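Local coordinates for VgrG protein (Vibrio cholerae, PDB 4DTF) that probably cross-links host actin into oligomers by an ATP-dependent reaction, and here holds the ATP analogue ANP together with magnesium, at residues A[23-28]-A[360-365]; A[57-62]-A[92-97]; A[172-177]-A[349-354]. All coordinates share one frame; numbering follows the deposited sequence.

Contact 1: residues A[23-28]-A[360-365]; sequences SSIGIE and QSYLPK. With ANP (phosphoaminophosphonic acid-adenylate ester), chain B.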
loop_
_atom_site.group_PDB
_atom_site.type_symbol
_atom_site.label_atom_id
_atom_site.label_comp_id
_atom_site.label_asym_id
_atom_site.label_seq_id
_atom_site.Cartn_x
_atom_site.Cartn_y
_atom_site.Cartn_z
ATOM N N SER A 23 10.655 4.483 -12.136
ATOM C CA SER A 23 9.633 4.599 -11.116
ATOM C C SER A 23 8.321 3.931 -11.531
ATOM O O SER A 23 7.942 3.961 -12.706
ATOM C CB SER A 23 9.414 6.058 -10.761
ATOM O OG SER A 23 8.956 6.811 -11.870
ATOM N N SER A 24 7.661 3.291 -10.568
ATOM C CA SER A 24 6.415 2.584 -10.800
ATOM C C SER A 24 5.257 3.128 -9.973
ATOM O O SER A 24 5.462 3.821 -8.976
ATOM C CB SER A 24 6.620 1.101 -10.540
ATOM O OG SER A 24 7.224 0.917 -9.270
ATOM N N ILE A 25 4.031 2.799 -10.395
ATOM C CA ILE A 25 2.818 3.221 -9.718
ATOM C C ILE A 25 1.742 2.126 -9.745
ATOM O O ILE A 25 1.526 1.469 -10.766
ATOM C CB ILE A 25 2.294 4.600 -10.239
ATOM C CG1 ILE A 25 1.152 5.170 -9.342
ATOM C CG2 ILE A 25 1.891 4.542 -11.728
ATOM C CD1 ILE A 25 1.020 6.673 -9.329
ATOM N N GLY A 26 1.099 1.958 -8.599
ATOM C CA GLY A 26 -0.036 1.083 -8.391
ATOM C C GLY A 26 -1.142 1.890 -7.745
ATOM O O GLY A 26 -0.886 2.938 -7.131
ATOM N N ILE A 27 -2.382 1.439 -7.912
ATOM C CA ILE A 27 -3.546 2.130 -7.343
ATOM C C ILE A 27 -4.450 1.162 -6.594
ATOM O O ILE A 27 -4.469 -0.030 -6.893
ATOM C CB ILE A 27 -4.340 2.975 -8.387
ATOM C CG1 ILE A 27 -4.986 2.090 -9.488
ATOM C CG2 ILE A 27 -3.501 4.128 -8.966
ATOM C CD1 ILE A 27 -6.004 2.806 -10.418
ATOM N N GLU A 28 -5.210 1.687 -5.629
ATOM C CA GLU A 28 -6.170 0.919 -4.842
ATOM C C GLU A 28 -7.470 1.682 -4.883
ATOM O O GLU A 28 -7.456 2.896 -4.695
ATOM C CB GLU A 28 -5.687 0.790 -3.393
ATOM C CG GLU A 28 -4.508 -0.149 -3.235
ATOM C CD GLU A 28 -3.808 -0.035 -1.899
ATOM O OE1 GLU A 28 -3.240 1.044 -1.602
ATOM O OE2 GLU A 28 -3.837 -1.025 -1.136
ATOM N N GLN A 360 -3.687 12.541 -9.224
ATOM C CA GLN A 360 -5.108 12.352 -9.523
ATOM C C GLN A 360 -5.401 11.748 -10.902
ATOM O O GLN A 360 -6.315 10.935 -11.017
ATOM C CB GLN A 360 -5.921 13.634 -9.283
ATOM C CG GLN A 360 -6.226 13.898 -7.803
ATOM C CD GLN A 360 -7.242 12.949 -7.181
ATOM O OE1 GLN A 360 -8.026 12.274 -7.849
ATOM N NE2 GLN A 360 -7.263 12.894 -5.871
ATOM N N SER A 361 -4.585 12.092 -11.922
ATOM C CA SER A 361 -4.694 11.597 -13.299
ATOM C C SER A 361 -4.490 10.071 -13.416
ATOM O O SER A 361 -4.862 9.492 -14.433
ATOM C CB SER A 361 -3.714 12.343 -14.203
ATOM O OG SER A 361 -2.377 12.093 -13.801
ATOM N N TYR A 362 -3.880 9.427 -12.399
ATOM C CA TYR A 362 -3.661 7.972 -12.376
ATOM C C TYR A 362 -4.909 7.215 -11.880
ATOM O O TYR A 362 -4.955 5.988 -11.972
ATOM C CB TYR A 362 -2.470 7.635 -11.461
ATOM C CG TYR A 362 -1.147 8.105 -12.025
ATOM C CD1 TYR A 362 -0.656 9.375 -11.738
ATOM C CD2 TYR A 362 -0.390 7.282 -12.849
ATOM C CE1 TYR A 362 0.554 9.824 -12.277
ATOM C CE2 TYR A 362 0.814 7.721 -13.404
ATOM C CZ TYR A 362 1.292 8.986 -13.097
ATOM O OH TYR A 362 2.485 9.408 -13.625
ATOM N N LEU A 363 -5.890 7.936 -11.315
ATOM C CA LEU A 363 -7.065 7.316 -10.719
ATOM C C LEU A 363 -8.315 7.390 -11.591
ATOM O O LEU A 363 -8.566 8.433 -12.210
ATOM C CB LEU A 363 -7.344 7.919 -9.322
ATOM C CG LEU A 363 -6.518 7.413 -8.109
ATOM C CD1 LEU A 363 -6.791 5.935 -7.786
ATOM C CD2 LEU A 363 -5.018 7.676 -8.264
ATOM N N PRO A 364 -9.100 6.299 -11.668
ATOM C CA PRO A 364 -10.354 6.352 -12.429
ATOM C C PRO A 364 -11.403 7.211 -11.718
ATOM O O PRO A 364 -11.495 7.198 -10.502
ATOM C CB PRO A 364 -10.789 4.893 -12.491
ATOM C CG PRO A 364 -10.209 4.280 -11.262
ATOM C CD PRO A 364 -8.947 5.012 -10.963
ATOM N N LYS A 365 -12.172 7.995 -12.479
ATOM C CA LYS A 365 -13.211 8.831 -11.899
ATOM C C LYS A 365 -14.586 8.469 -12.472
ATOM O O LYS A 365 -14.750 8.451 -13.687
ATOM C CB LYS A 365 -12.906 10.330 -12.147
ATOM C CG LYS A 365 -11.676 10.883 -11.413
ATOM C CD LYS A 365 -11.389 10.203 -10.043
ATOM C CE LYS A 365 -10.329 10.840 -9.193
ATOM N NZ LYS A 365 -9.287 11.559 -9.986
HETATM P PG ANP B . -4.544 -4.311 2.578
HETATM O O1G ANP B . -5.774 -3.583 2.132
HETATM O O2G ANP B . -4.003 -3.786 3.876
HETATM O O3G ANP B . -4.807 -5.773 2.775
HETATM P PB ANP B . -2.787 -5.165 0.538
HETATM O O1B ANP B . -2.609 -6.444 1.273
HETATM O O2B ANP B . -3.690 -5.371 -0.639
HETATM N N3B ANP B . -3.406 -4.151 1.456
HETATM P PA ANP B . -0.803 -4.634 -1.377
HETATM O O1A ANP B . 0.601 -5.114 -1.368
HETATM O O2A ANP B . -1.641 -5.534 -2.277
HETATM O O3A ANP B . -1.358 -4.656 0.015
HETATM O "O5'" ANP B . -0.892 -3.131 -1.926
HETATM C "C5'" ANP B . -0.012 -2.935 -3.028
HETATM C "C4'" ANP B . -0.229 -1.602 -3.689
HETATM O "O4'" ANP B . 1.063 -1.193 -4.179
HETATM C "C3'" ANP B . -1.116 -1.646 -4.933
HETATM O "O3'" ANP B . -1.642 -0.357 -5.237
HETATM C "C2'" ANP B . -0.126 -2.123 -5.992
HETATM O "O2'" ANP B . -0.499 -1.806 -7.323
HETATM C "C1'" ANP B . 1.103 -1.317 -5.587
HETATM N N9 ANP B . 2.384 -1.887 -5.966
HETATM C C8 ANP B . 2.821 -3.181 -5.811
HETATM N N7 ANP B . 4.013 -3.402 -6.297
HETATM C C5 ANP B . 4.406 -2.169 -6.789
HETATM C C6 ANP B . 5.596 -1.718 -7.400
HETATM N N6 ANP B . 6.636 -2.513 -7.679
HETATM N N1 ANP B . 5.679 -0.408 -7.725
HETATM C C2 ANP B . 4.635 0.390 -7.467
HETATM N N3 ANP B . 3.462 0.078 -6.909
HETATM C C4 ANP B . 3.415 -1.224 -6.590
#

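Contact 2: residues A[57-62]-A[92-97]; sequences LFMLTK and VSYPCE. With ANP (phosphoaminophosphonic acid-adenylate ester), chain B.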
loop_
_atom_site.group_PDB
_atom_site.type_symbol
_atom_site.label_atom_id
_atom_site.label_comp_id
_atom_site.label_asym_id
_atom_site.label_seq_id
_atom_site.Cartn_x
_atom_site.Cartn_y
_atom_site.Cartn_z
ATOM N N LEU A 57 -4.400 -6.383 -15.296
ATOM C CA LEU A 57 -4.623 -4.957 -15.006
ATOM C C LEU A 57 -4.895 -4.651 -13.553
ATOM O O LEU A 57 -4.300 -3.722 -13.002
ATOM C CB LEU A 57 -5.705 -4.364 -15.926
ATOM C CG LEU A 57 -5.469 -4.534 -17.440
ATOM C CD1 LEU A 57 -6.738 -4.273 -18.202
ATOM C CD2 LEU A 57 -4.315 -3.618 -17.952
ATOM N N PHE A 58 -5.785 -5.420 -12.922
ATOM C CA PHE A 58 -6.082 -5.261 -11.504
ATOM C C PHE A 58 -6.658 -6.512 -10.894
ATOM O O PHE A 58 -7.216 -7.342 -11.602
ATOM C CB PHE A 58 -6.976 -4.037 -11.224
ATOM C CG PHE A 58 -8.352 -4.070 -11.832
ATOM C CD1 PHE A 58 -9.409 -4.683 -11.166
ATOM C CD2 PHE A 58 -8.597 -3.479 -13.070
ATOM C CE1 PHE A 58 -10.688 -4.705 -11.729
ATOM C CE2 PHE A 58 -9.871 -3.526 -13.642
ATOM C CZ PHE A 58 -10.914 -4.109 -12.956
ATOM N N MET A 59 -6.556 -6.624 -9.568
ATOM C CA MET A 59 -7.098 -7.721 -8.781
ATOM C C MET A 59 -8.428 -7.317 -8.188
ATOM O O MET A 59 -8.633 -6.147 -7.852
ATOM C CB MET A 59 -6.163 -8.047 -7.611
ATOM C CG MET A 59 -4.808 -8.577 -8.023
ATOM S SD MET A 59 -3.780 -8.715 -6.554
ATOM C CE MET A 59 -2.355 -9.499 -7.230
ATOM N N LEU A 60 -9.296 -8.303 -7.973
ATOM C CA LEU A 60 -10.573 -8.118 -7.288
ATOM C C LEU A 60 -10.369 -8.681 -5.906
ATOM O O LEU A 60 -10.046 -9.865 -5.759
ATOM C CB LEU A 60 -11.695 -8.856 -8.027
ATOM C CG LEU A 60 -12.341 -8.062 -9.161
ATOM C CD1 LEU A 60 -11.648 -8.299 -10.445
ATOM C CD2 LEU A 60 -13.770 -8.464 -9.310
ATOM N N THR A 61 -10.467 -7.818 -4.887
ATOM C CA THR A 61 -10.196 -8.230 -3.520
ATOM C C THR A 61 -11.280 -7.860 -2.548
ATOM O O THR A 61 -12.008 -6.884 -2.754
ATOM C CB THR A 61 -8.878 -7.602 -2.999
ATOM O OG1 THR A 61 -9.087 -6.202 -2.792
ATOM C CG2 THR A 61 -7.670 -7.844 -3.929
ATOM N N LYS A 62 -11.320 -8.593 -1.431
ATOM C CA LYS A 62 -12.191 -8.234 -0.326
ATOM C C LYS A 62 -11.353 -7.231 0.484
ATOM O O LYS A 62 -10.122 -7.334 0.529
ATOM C CB LYS A 62 -12.628 -9.451 0.520
ATOM C CG LYS A 62 -11.507 -10.294 1.115
ATOM C CD LYS A 62 -12.048 -11.269 2.174
ATOM C CE LYS A 62 -10.924 -12.155 2.652
ATOM N NZ LYS A 62 -11.341 -13.116 3.704
ATOM N N VAL A 92 -7.391 -3.514 -6.994
ATOM C CA VAL A 92 -5.961 -3.265 -6.746
ATOM C C VAL A 92 -5.183 -3.472 -8.035
ATOM O O VAL A 92 -5.060 -4.606 -8.498
ATOM C CB VAL A 92 -5.418 -4.127 -5.564
ATOM C CG1 VAL A 92 -3.957 -3.789 -5.269
ATOM C CG2 VAL A 92 -6.275 -3.940 -4.299
ATOM N N SER A 93 -4.690 -2.382 -8.634
ATOM C CA SER A 93 -3.988 -2.510 -9.903
ATOM C C SER A 93 -2.671 -3.265 -9.808
ATOM O O SER A 93 -2.039 -3.282 -8.751
ATOM C CB SER A 93 -3.769 -1.146 -10.556
ATOM O OG SER A 93 -2.684 -0.439 -9.971
ATOM N N TYR A 94 -2.268 -3.884 -10.922
ATOM C CA TYR A 94 -0.950 -4.471 -11.088
ATOM C C TYR A 94 -0.101 -3.229 -11.400
ATOM O O TYR A 94 -0.546 -2.391 -12.204
ATOM C CB TYR A 94 -0.940 -5.481 -12.257
ATOM C CG TYR A 94 -1.513 -6.819 -11.835
ATOM C CD1 TYR A 94 -2.890 -7.026 -11.791
ATOM C CD2 TYR A 94 -0.683 -7.849 -11.397
ATOM C CE1 TYR A 94 -3.427 -8.233 -11.348
ATOM C CE2 TYR A 94 -1.207 -9.070 -10.971
ATOM C CZ TYR A 94 -2.582 -9.253 -10.936
ATOM O OH TYR A 94 -3.112 -10.436 -10.484
ATOM N N PRO A 95 1.051 -3.010 -10.725
ATOM C CA PRO A 95 1.833 -1.795 -11.006
ATOM C C PRO A 95 2.281 -1.678 -12.458
ATOM O O PRO A 95 2.428 -2.686 -13.160
ATOM C CB PRO A 95 3.046 -1.941 -10.080
ATOM C CG PRO A 95 3.162 -3.425 -9.838
ATOM C CD PRO A 95 1.741 -3.867 -9.738
ATOM N N CYS A 96 2.475 -0.441 -12.902
ATOM C CA CYS A 96 2.982 -0.127 -14.225
ATOM C C CYS A 96 3.993 1.003 -14.086
ATOM O O CYS A 96 4.169 1.537 -12.983
ATOM C CB CYS A 96 1.854 0.209 -15.200
ATOM S SG CYS A 96 0.958 1.739 -14.829
ATOM N N GLU A 97 4.692 1.341 -15.177
ATOM C CA GLU A 97 5.648 2.441 -15.165
ATOM C C GLU A 97 4.853 3.724 -15.078
ATOM O O GLU A 97 3.803 3.836 -15.710
ATOM C CB GLU A 97 6.513 2.436 -16.427
ATOM C CG GLU A 97 7.213 1.111 -16.663
ATOM C CD GLU A 97 7.850 0.919 -18.026
ATOM O OE1 GLU A 97 8.004 -0.247 -18.448
ATOM O OE2 GLU A 97 8.204 1.930 -18.665
HETATM P PG ANP B . -4.544 -4.311 2.578
HETATM O O1G ANP B . -5.774 -3.583 2.132
HETATM O O2G ANP B . -4.003 -3.786 3.876
HETATM O O3G ANP B . -4.807 -5.773 2.775
HETATM P PB ANP B . -2.787 -5.165 0.538
HETATM O O1B ANP B . -2.609 -6.444 1.273
HETATM O O2B ANP B . -3.690 -5.371 -0.639
HETATM N N3B ANP B . -3.406 -4.151 1.456
HETATM P PA ANP B . -0.803 -4.634 -1.377
HETATM O O1A ANP B . 0.601 -5.114 -1.368
HETATM O O2A ANP B . -1.641 -5.534 -2.277
HETATM O O3A ANP B . -1.358 -4.656 0.015
HETATM O "O5'" ANP B . -0.892 -3.131 -1.926
HETATM C "C5'" ANP B . -0.012 -2.935 -3.028
HETATM C "C4'" ANP B . -0.229 -1.602 -3.689
HETATM O "O4'" ANP B . 1.063 -1.193 -4.179
HETATM C "C3'" ANP B . -1.116 -1.646 -4.933
HETATM O "O3'" ANP B . -1.642 -0.357 -5.237
HETATM C "C2'" ANP B . -0.126 -2.123 -5.992
HETATM O "O2'" ANP B . -0.499 -1.806 -7.323
HETATM C "C1'" ANP B . 1.103 -1.317 -5.587
HETATM N N9 ANP B . 2.384 -1.887 -5.966
HETATM C C8 ANP B . 2.821 -3.181 -5.811
HETATM N N7 ANP B . 4.013 -3.402 -6.297
HETATM C C5 ANP B . 4.406 -2.169 -6.789
HETATM C C6 ANP B . 5.596 -1.718 -7.400
HETATM N N6 ANP B . 6.636 -2.513 -7.679
HETATM N N1 ANP B . 5.679 -0.408 -7.725
HETATM C C2 ANP B . 4.635 0.390 -7.467
HETATM N N3 ANP B . 3.462 0.078 -6.909
HETATM C C4 ANP B . 3.415 -1.224 -6.590
#

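Contact 3: residues A[172-177]-A[349-354]; sequences GQQATV and LFEFRT. With MG (magnesium ion), chain D; ANP (phosphoaminophosphonic acid-adenylate ester), chain B; SO4 (sulfate ion), chain F.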
loop_
_atom_site.group_PDB
_atom_site.type_symbol
_atom_site.label_atom_id
_atom_site.label_comp_id
_atom_site.label_asym_id
_atom_site.label_seq_id
_atom_site.Cartn_x
_atom_site.Cartn_y
_atom_site.Cartn_z
ATOM N N GLY A 172 -12.127 6.522 -1.259
ATOM C CA GLY A 172 -11.858 5.089 -1.403
ATOM C C GLY A 172 -10.576 4.809 -2.176
ATOM O O GLY A 172 -10.264 3.651 -2.470
ATOM N N GLN A 173 -9.803 5.860 -2.492
ATOM C CA GLN A 173 -8.613 5.746 -3.335
ATOM C C GLN A 173 -7.256 6.043 -2.723
ATOM O O GLN A 173 -7.071 7.035 -2.016
ATOM C CB GLN A 173 -8.793 6.585 -4.609
ATOM C CG GLN A 173 -9.974 6.125 -5.487
ATOM C CD GLN A 173 -10.260 7.010 -6.688
ATOM O OE1 GLN A 173 -10.024 8.221 -6.690
ATOM N NE2 GLN A 173 -10.862 6.435 -7.718
ATOM N N GLN A 174 -6.290 5.189 -3.061
ATOM C CA GLN A 174 -4.873 5.373 -2.737
ATOM C C GLN A 174 -4.041 5.124 -3.967
ATOM O O GLN A 174 -4.498 4.470 -4.902
ATOM C CB GLN A 174 -4.389 4.452 -1.614
ATOM C CG GLN A 174 -4.773 4.926 -0.228
ATOM C CD GLN A 174 -5.983 4.192 0.240
ATOM O OE1 GLN A 174 -5.957 2.974 0.438
ATOM N NE2 GLN A 174 -7.075 4.917 0.404
ATOM N N ALA A 175 -2.799 5.625 -3.956
ATOM C CA ALA A 175 -1.811 5.390 -4.994
ATOM C C ALA A 175 -0.524 4.989 -4.267
ATOM O O ALA A 175 -0.257 5.503 -3.184
ATOM C CB ALA A 175 -1.590 6.655 -5.804
ATOM N N THR A 176 0.249 4.050 -4.843
ATOM C CA THR A 176 1.530 3.580 -4.299
ATOM C C THR A 176 2.591 3.819 -5.351
ATOM O O THR A 176 2.433 3.388 -6.487
ATOM C CB THR A 176 1.443 2.120 -3.800
ATOM O OG1 THR A 176 0.496 2.051 -2.735
ATOM C CG2 THR A 176 2.780 1.585 -3.287
ATOM N N VAL A 177 3.671 4.521 -4.976
ATOM C CA VAL A 177 4.750 4.856 -5.892
ATOM C C VAL A 177 6.004 4.112 -5.451
ATOM O O VAL A 177 6.360 4.156 -4.278
ATOM C CB VAL A 177 4.971 6.410 -5.971
ATOM C CG1 VAL A 177 6.280 6.770 -6.676
ATOM C CG2 VAL A 177 3.790 7.112 -6.637
ATOM N N LEU A 349 8.866 1.599 -1.693
ATOM C CA LEU A 349 7.503 2.009 -2.015
ATOM C C LEU A 349 6.843 2.884 -0.989
ATOM O O LEU A 349 7.146 2.804 0.202
ATOM C CB LEU A 349 6.646 0.762 -2.322
ATOM C CG LEU A 349 6.773 0.229 -3.761
ATOM C CD1 LEU A 349 8.159 -0.384 -4.032
ATOM C CD2 LEU A 349 5.737 -0.793 -4.027
ATOM N N PHE A 350 5.924 3.741 -1.464
ATOM C CA PHE A 350 5.226 4.678 -0.600
ATOM C C PHE A 350 3.770 4.788 -0.955
ATOM O O PHE A 350 3.424 4.995 -2.118
ATOM C CB PHE A 350 5.891 6.063 -0.661
ATOM C CG PHE A 350 7.352 6.015 -0.297
ATOM C CD1 PHE A 350 7.758 6.155 1.029
ATOM C CD2 PHE A 350 8.322 5.792 -1.272
ATOM C CE1 PHE A 350 9.109 6.071 1.369
ATOM C CE2 PHE A 350 9.668 5.706 -0.930
ATOM C CZ PHE A 350 10.052 5.835 0.387
ATOM N N GLU A 351 2.909 4.690 0.056
ATOM C CA GLU A 351 1.477 4.786 -0.175
ATOM C C GLU A 351 0.978 6.182 0.150
ATOM O O GLU A 351 1.169 6.672 1.264
ATOM C CB GLU A 351 0.742 3.720 0.656
ATOM C CG GLU A 351 -0.778 3.756 0.579
ATOM C CD GLU A 351 -1.459 2.766 1.505
ATOM O OE1 GLU A 351 -0.947 1.638 1.666
ATOM O OE2 GLU A 351 -2.521 3.117 2.062
ATOM N N PHE A 352 0.275 6.789 -0.810
ATOM C CA PHE A 352 -0.352 8.088 -0.613
ATOM C C PHE A 352 -1.730 7.774 -0.037
ATOM O O PHE A 352 -2.598 7.266 -0.751
ATOM C CB PHE A 352 -0.433 8.871 -1.942
ATOM C CG PHE A 352 0.912 9.376 -2.405
ATOM C CD1 PHE A 352 1.800 8.537 -3.075
ATOM C CD2 PHE A 352 1.301 10.690 -2.159
ATOM C CE1 PHE A 352 3.052 9.005 -3.490
ATOM C CE2 PHE A 352 2.545 11.160 -2.596
ATOM C CZ PHE A 352 3.415 10.312 -3.240
ATOM N N ARG A 353 -1.903 8.018 1.269
ATOM C CA ARG A 353 -3.143 7.745 2.019
ATOM C C ARG A 353 -4.347 8.472 1.439
ATOM O O ARG A 353 -5.456 7.931 1.420
ATOM C CB ARG A 353 -2.939 8.006 3.522
ATOM C CG ARG A 353 -1.829 7.106 4.125
ATOM C CD ARG A 353 -2.232 5.625 4.193
ATOM N NE ARG A 353 -3.339 5.447 5.142
ATOM C CZ ARG A 353 -4.070 4.347 5.277
ATOM N NH1 ARG A 353 -3.828 3.283 4.525
ATOM N NH2 ARG A 353 -5.035 4.296 6.184
ATOM N N THR A 354 -4.101 9.684 0.936
ATOM C CA THR A 354 -5.032 10.538 0.191
ATOM C C THR A 354 -4.253 10.820 -1.098
ATOM O O THR A 354 -3.074 11.187 -1.032
ATOM C CB THR A 354 -5.337 11.843 0.973
ATOM O OG1 THR A 354 -6.128 11.511 2.106
ATOM C CG2 THR A 354 -6.094 12.885 0.136
HETATM MG MG MG D . -4.275 1.378 1.237
HETATM P PG ANP B . -4.544 -4.311 2.578
HETATM O O1G ANP B . -5.774 -3.583 2.132
HETATM O O2G ANP B . -4.003 -3.786 3.876
HETATM O O3G ANP B . -4.807 -5.773 2.775
HETATM P PB ANP B . -2.787 -5.165 0.538
HETATM O O1B ANP B . -2.609 -6.444 1.273
HETATM O O2B ANP B . -3.690 -5.371 -0.639
HETATM N N3B ANP B . -3.406 -4.151 1.456
HETATM P PA ANP B . -0.803 -4.634 -1.377
HETATM O O1A ANP B . 0.601 -5.114 -1.368
HETATM O O2A ANP B . -1.641 -5.534 -2.277
HETATM O O3A ANP B . -1.358 -4.656 0.015
HETATM O "O5'" ANP B . -0.892 -3.131 -1.926
HETATM C "C5'" ANP B . -0.012 -2.935 -3.028
HETATM C "C4'" ANP B . -0.229 -1.602 -3.689
HETATM O "O4'" ANP B . 1.063 -1.193 -4.179
HETATM C "C3'" ANP B . -1.116 -1.646 -4.933
HETATM O "O3'" ANP B . -1.642 -0.357 -5.237
HETATM C "C2'" ANP B . -0.126 -2.123 -5.992
HETATM O "O2'" ANP B . -0.499 -1.806 -7.323
HETATM C "C1'" ANP B . 1.103 -1.317 -5.587
HETATM N N9 ANP B . 2.384 -1.887 -5.966
HETATM C C8 ANP B . 2.821 -3.181 -5.811
HETATM N N7 ANP B . 4.013 -3.402 -6.297
HETATM C C5 ANP B . 4.406 -2.169 -6.789
HETATM C C6 ANP B . 5.596 -1.718 -7.400
HETATM N N6 ANP B . 6.636 -2.513 -7.679
HETATM N N1 ANP B . 5.679 -0.408 -7.725
HETATM C C2 ANP B . 4.635 0.390 -7.467
HETATM N N3 ANP B . 3.462 0.078 -6.909
HETATM C C4 ANP B . 3.415 -1.224 -6.590
HETATM S S SO4 F . -6.084 0.618 5.971
HETATM O O1 SO4 F . -7.329 -0.031 5.593
HETATM O O2 SO4 F . -6.361 1.976 6.395
HETATM O O3 SO4 F . -5.480 -0.125 7.051
HETATM O O4 SO4 F . -5.180 0.609 4.821
HETATM O O HOH W 1 -7.988 8.061 0.526
HETATM O O HOH W 2 0.397 0.294 -0.721
#

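Contact 1: residues A[23-28]-A[360-365]
Ser24 OG donates a 2.6 Å hydrogen bond to N1 of the ANP adenine from one side of strand 24-28, while the alternate residues Ile25 and Ile27 carry the other side against Tyr362, Leu363 and Pro364. No hydrogen bond crosses between the two segments; the contact is mostly apolar packing, with Ile27 also against the carbonyl Tyr362 O. Ile25 has CG1 anti to its backbone N (chi1 -170°), which swings CD1 over one face of the Tyr362 ring in a CH-pi contact, 3.9 Å from the centroid and 16° off the normal. Its other branch, CG2, comes to 3.7 Å from Tyr362 CD2. The hydroxyl of this tyrosine is held by Met98 O. Ile27 meets the loop with three carbons: CB and CG2 slide past the methyls of Leu363, and CD1 reaches Pro364 CD tip to tip at 3.7 Å. The loop is braced from within, because Gln360 O accepts Leu363 N at 3.0 Å and, weakly, Lys365 NZ. The same ammonium donates to Gln360 OE1 at 2.6 Å, in the plane of the amide carbonyl. On the nucleotide side Gly26 CA lies 3.1 Å from ANP O2', so the strand backbone packs directly against the ribose. The Glu28 side chain also lies on the nucleotide side, its nearest atom about 3 Å from a magnesium ion. Strand 24-30 is flanked by strands 85-97 and 173-180, and helix 101-124 packs beside the loop, with Met111 touching both Ile27 and Pro364 and Val104 touching Tyr362.

Contact 2: residues A[57-62]-A[92-97]
Segments 57-62 and 92-97 pair antiparallel, joined by three nearly straight backbone hydrogen bonds: Tyr94 N to Leu57 O (2.9 Å), and the reciprocal pair Met59 N to Val92 O (2.7 Å) and Val92 N to Met59 O (3.0 Å). On the far edge of 57-62, Leu57 and Phe58 both face Val49, a classic beta bulge. Phe58 and Ser93 form the non-hydrogen-bonded pair, with CA atoms 3.8 Å apart, and the benzyl group of Phe58 leads away to Met111 and Leu114 of helix 101-124. The Met59 and Val92 side chains share the other face. Met59 makes a Met-aromatic contact with Tyr94, crossing it at about a right angle: CG packs 3.6 Å from Tyr94 CE1, and the extended chain carries SD obliquely past the ring and CE to the phenol oxygen. That hydroxyl is hydrogen-bonded to Pro14 O, while the backbone at Phe58 N abuts the ring edge in its plane. With CG2 beside the backbone N, Val92 leans that methyl on Thr61, whose own hydroxyl bonds Glu90 O, and leaves CG1 to touch the ribose. More of the nucleotide is met beyond Val92, where the strand breaks. Pro95 CG sits 3.5 Å from ANP C5 over one face of the adenine, and Ser93 O accepts the ribose hydroxyl O2' at 2.6 Å.

Contact 3: residues A[172-177]-A[349-354]
The Phe352 ring takes Ala175 O at its edge, in plane, while Val177 CG2 approaches its CE1 obliquely at 3.7 Å. Nearer the phosphates, the Gln174 amide and the Glu351 carboxylate have planes 21° apart and share a magnesium ion, bound by Gln174 OE1 at 2.5 Å and by Glu351 OE2 at 2.6 Å. The flat guanidinium of Arg353 has the Glu351 carboxylate and a sulfate both at its edge. Its NH1 forms a salt bridge to Glu351 OE2 (2.8 Å), on the syn side but 28° out of the carboxylate plane, so that one oxygen is gripped by both metal and arginine. NH2 donates to sulfate O2 at 2.7 Å and NH1 to O4; Lys272 also holds this ion, which probably came from the crystallisation liquor. Behind the metal site is an antiparallel strand pair, 173-177 with 349-352, in which Thr176 and Glu351 form a non-hydrogen-bonded pair and Val177 and Phe350 exchange two backbone bonds. Side chains alternate accordingly. Ala175, Val177, Phe350 and Phe352 share one face, where Leu195 of helix 190-196 covers the last three; Thr176 and Glu351 share the other, Thr176 against the ribose and Glu351 at the metal. With chi1 at 176° the Glu351 chain leaves the backbone fully extended and sends its second oxygen, OE1, to a water that also bonds Thr176 OG1. Two residues before Glu351, Leu349 CD2 presses on the adenine, 3.4 Å from ANP C5.

In the fold
Starting at the N terminus, strand 24-30 opens the loop that contact 1 closes 332 residues later, at the loop following strand 345-352. Contacts 2 and 3 both nest inside it, one after the other without crossing: contact 2 closes a short excursion between strands 56-68 and 85-97, and contact 3 a long one rich in helix between 173-180 and 345-352. Strand 24-30 lies between 85-97 and 173-180, so its backbone bonds join the two inner contacts, whose nearest atoms are about 6 Å apart. All three touch ANP, and Pro95 of contact 2 and Leu349 of contact 3 cover opposite faces of its adenine.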